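Local coordinates for uncharacterized protein (Bacteroides ovatus, PDB 4FS7) that is of unknown function but, as an extracellular protein built from BspA-type leucine-rich repeats, probably binds other proteins, at residues E134-K137 and G138-F141. Numbering follows the deposited sequence.
Sequences EAFK and GCDF
Gly138 follows Lys137 at the third position of a type II beta turn running from Phe136 to Cys139, and its positive phi explains the glycine: a beta carbon here would clash with the carbonyl oxygen of Lys137. CB and CG of Lys137 lie alongside the peptide nitrogen of Gly138, while the extended chain carries NZ away to a salt bridge with Glu156. Cys139 closes the turn with a nearly straight bond from its N to Phe136 O (3.0 Å, 167° at the hydrogen), the donor standing above the carbonyl plane. With SG anti to its own carbonyl carbon (chi1 -73°), Cys139 turns back so that SG lies 4.0 Å from Phe136 CB. This sulfur-aromatic contact places SG at the edge of the Phe136 ring, near its plane, 5.4 Å from the centroid. Phe141 then returns inward, its CE2 and CZ pressing on CD1 of Phe136 (CZ to CD1 3.5 Å). Phe136 CG and CD1 lie at the edge of the Phe141 ring, near its plane; the two ring planes meet obliquely at 60°. Cys139 CB sits above one face of the Phe141 ring, offset toward its rim. An alanine replacing Phe136 would remove the ring and is likely to leave a gap beside Phe141 and the Cys139 sulfur. Phe113 and Phe158 meet the Phe136 ring almost parallel to it, so this buried ring supplies one layer of the phenylalanine spine that runs through the stacked coils of a BspA-type leucine-rich repeat solenoid.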
ATOM      1  N   GLU A 134      11.656   1.145  -7.472  1.00 11.28           N
ATOM      2  CA  GLU A 134      12.311   0.070  -6.766  1.00 10.94           C
ATOM      3  C   GLU A 134      13.736   0.425  -6.331  1.00 11.57           C
ATOM      4  O   GLU A 134      14.561  -0.435  -6.116  1.00 12.29           O
ATOM      5  CB  GLU A 134      12.279  -1.225  -7.560  1.00 12.29           C
ATOM      6  CG  GLU A 134      10.846  -1.728  -7.741  1.00 13.53           C
ATOM      7  CD  GLU A 134      10.703  -2.887  -8.685  1.00 23.01           C
ATOM      8  OE1 GLU A 134      11.658  -3.589  -8.980  1.00 28.40           O
ATOM      9  OE2 GLU A 134       9.550  -3.135  -9.123  1.00 31.49           O
ATOM     10  N   ALA A 135      14.026   1.714  -6.169  1.00 10.85           N
ATOM     11  CA  ALA A 135      15.420   2.134  -5.941  1.00 10.94           C
ATOM     12  C   ALA A 135      16.055   1.518  -4.709  1.00 10.99           C
ATOM     13  O   ALA A 135      17.252   1.245  -4.698  1.00 12.06           O
ATOM     14  CB  ALA A 135      15.485   3.672  -5.874  1.00 12.90           C
ATOM     15  N   PHE A 136      15.264   1.381  -3.636  1.00 10.63           N
ATOM     16  CA  PHE A 136      15.757   0.881  -2.357  1.00 11.60           C
ATOM     17  C   PHE A 136      15.000  -0.385  -1.909  1.00 11.80           C
ATOM     18  O   PHE A 136      14.991  -0.704  -0.730  1.00 12.84           O
ATOM     19  CB  PHE A 136      15.688   1.950  -1.267  1.00 11.91           C
ATOM     20  CG  PHE A 136      16.569   3.140  -1.540  1.00 12.04           C
ATOM     21  CD1 PHE A 136      17.950   3.058  -1.344  1.00 12.83           C
ATOM     22  CD2 PHE A 136      16.063   4.324  -2.079  1.00 13.90           C
ATOM     23  CE1 PHE A 136      18.748   4.131  -1.593  1.00 15.00           C
ATOM     24  CE2 PHE A 136      16.908   5.395  -2.329  1.00 15.20           C
ATOM     25  CZ  PHE A 136      18.240   5.267  -2.092  1.00 15.80           C
ATOM     26  N   LYS A 137      14.423  -1.108  -2.863  1.00 11.97           N
ATOM     27  CA  LYS A 137      13.577  -2.245  -2.523  1.00 11.79           C
ATOM     28  C   LYS A 137      14.382  -3.302  -1.768  1.00 12.43           C
ATOM     29  O   LYS A 137      15.409  -3.818  -2.254  1.00 15.64           O
ATOM     30  CB  LYS A 137      12.931  -2.808  -3.780  1.00 13.17           C
ATOM     31  CG  LYS A 137      12.044  -4.015  -3.532  1.00 16.44           C
ATOM     32  CD  LYS A 137      11.271  -4.424  -4.778  1.00 19.83           C
ATOM     33  CE  LYS A 137      10.226  -5.477  -4.460  1.00 24.13           C
ATOM     34  NZ  LYS A 137       9.331  -5.737  -5.638  1.00 31.09           N
ATOM     35  N   GLY A 138      13.968  -3.622  -0.558  1.00 13.58           N
ATOM     36  CA  GLY A 138      14.649  -4.640   0.236  1.00 13.99           C
ATOM     37  C   GLY A 138      15.781  -4.148   1.092  1.00 14.62           C
ATOM     38  O   GLY A 138      16.333  -4.916   1.859  1.00 18.46           O
ATOM     39  N   CYS A 139      16.128  -2.883   1.020  1.00 13.16           N
ATOM     40  CA  CYS A 139      17.201  -2.382   1.884  1.00 14.02           C
ATOM     41  C   CYS A 139      16.813  -2.460   3.343  1.00 14.30           C
ATOM     42  O   CYS A 139      15.646  -2.392   3.682  1.00 17.39           O
ATOM     43  CB  CYS A 139      17.529  -0.945   1.527  1.00 14.35           C
ATOM     44  SG  CYS A 139      18.439  -0.747  -0.032  1.00 15.82           S
ATOM     45  N   ASP A 140      17.806  -2.619   4.213  1.00 14.13           N
ATOM     46  CA  ASP A 140      17.583  -2.893   5.641  1.00 15.39           C
ATOM     47  C   ASP A 140      17.709  -1.653   6.546  1.00 14.41           C
ATOM     48  O   ASP A 140      17.967  -1.783   7.735  1.00 17.49           O
ATOM     49  CB  ASP A 140      18.464  -4.041   6.139  1.00 17.39           C
ATOM     50  CG  ASP A 140      17.817  -4.794   7.270  1.00 22.13           C
ATOM     51  OD1 ASP A 140      16.570  -4.941   7.245  1.00 22.30           O
ATOM     52  OD2 ASP A 140      18.561  -5.220   8.175  1.00 27.13           O
ATOM     53  N   PHE A 141      17.457  -0.465   5.980  1.00 14.62           N
ATOM     54  CA  PHE A 141      17.385   0.805   6.713  1.00 16.15           C
ATOM     55  C   PHE A 141      16.423   0.770   7.880  1.00 13.84           C
ATOM     56  O   PHE A 141      15.286   0.320   7.698  1.00 14.96           O
ATOM     57  CB  PHE A 141      16.852   1.961   5.797  1.00 19.11           C
ATOM     58  CG  PHE A 141      17.549   2.110   4.475  1.00 16.11           C
ATOM     59  CD1 PHE A 141      18.907   1.937   4.340  1.00 18.42           C
ATOM     60  CD2 PHE A 141      16.811   2.482   3.327  1.00 21.83           C
ATOM     61  CE1 PHE A 141      19.543   2.107   3.139  1.00 17.14           C
ATOM     62  CE2 PHE A 141      17.443   2.623   2.127  1.00 18.43           C
ATOM     63  CZ  PHE A 141      18.811   2.467   2.028  1.00 19.23           C
TER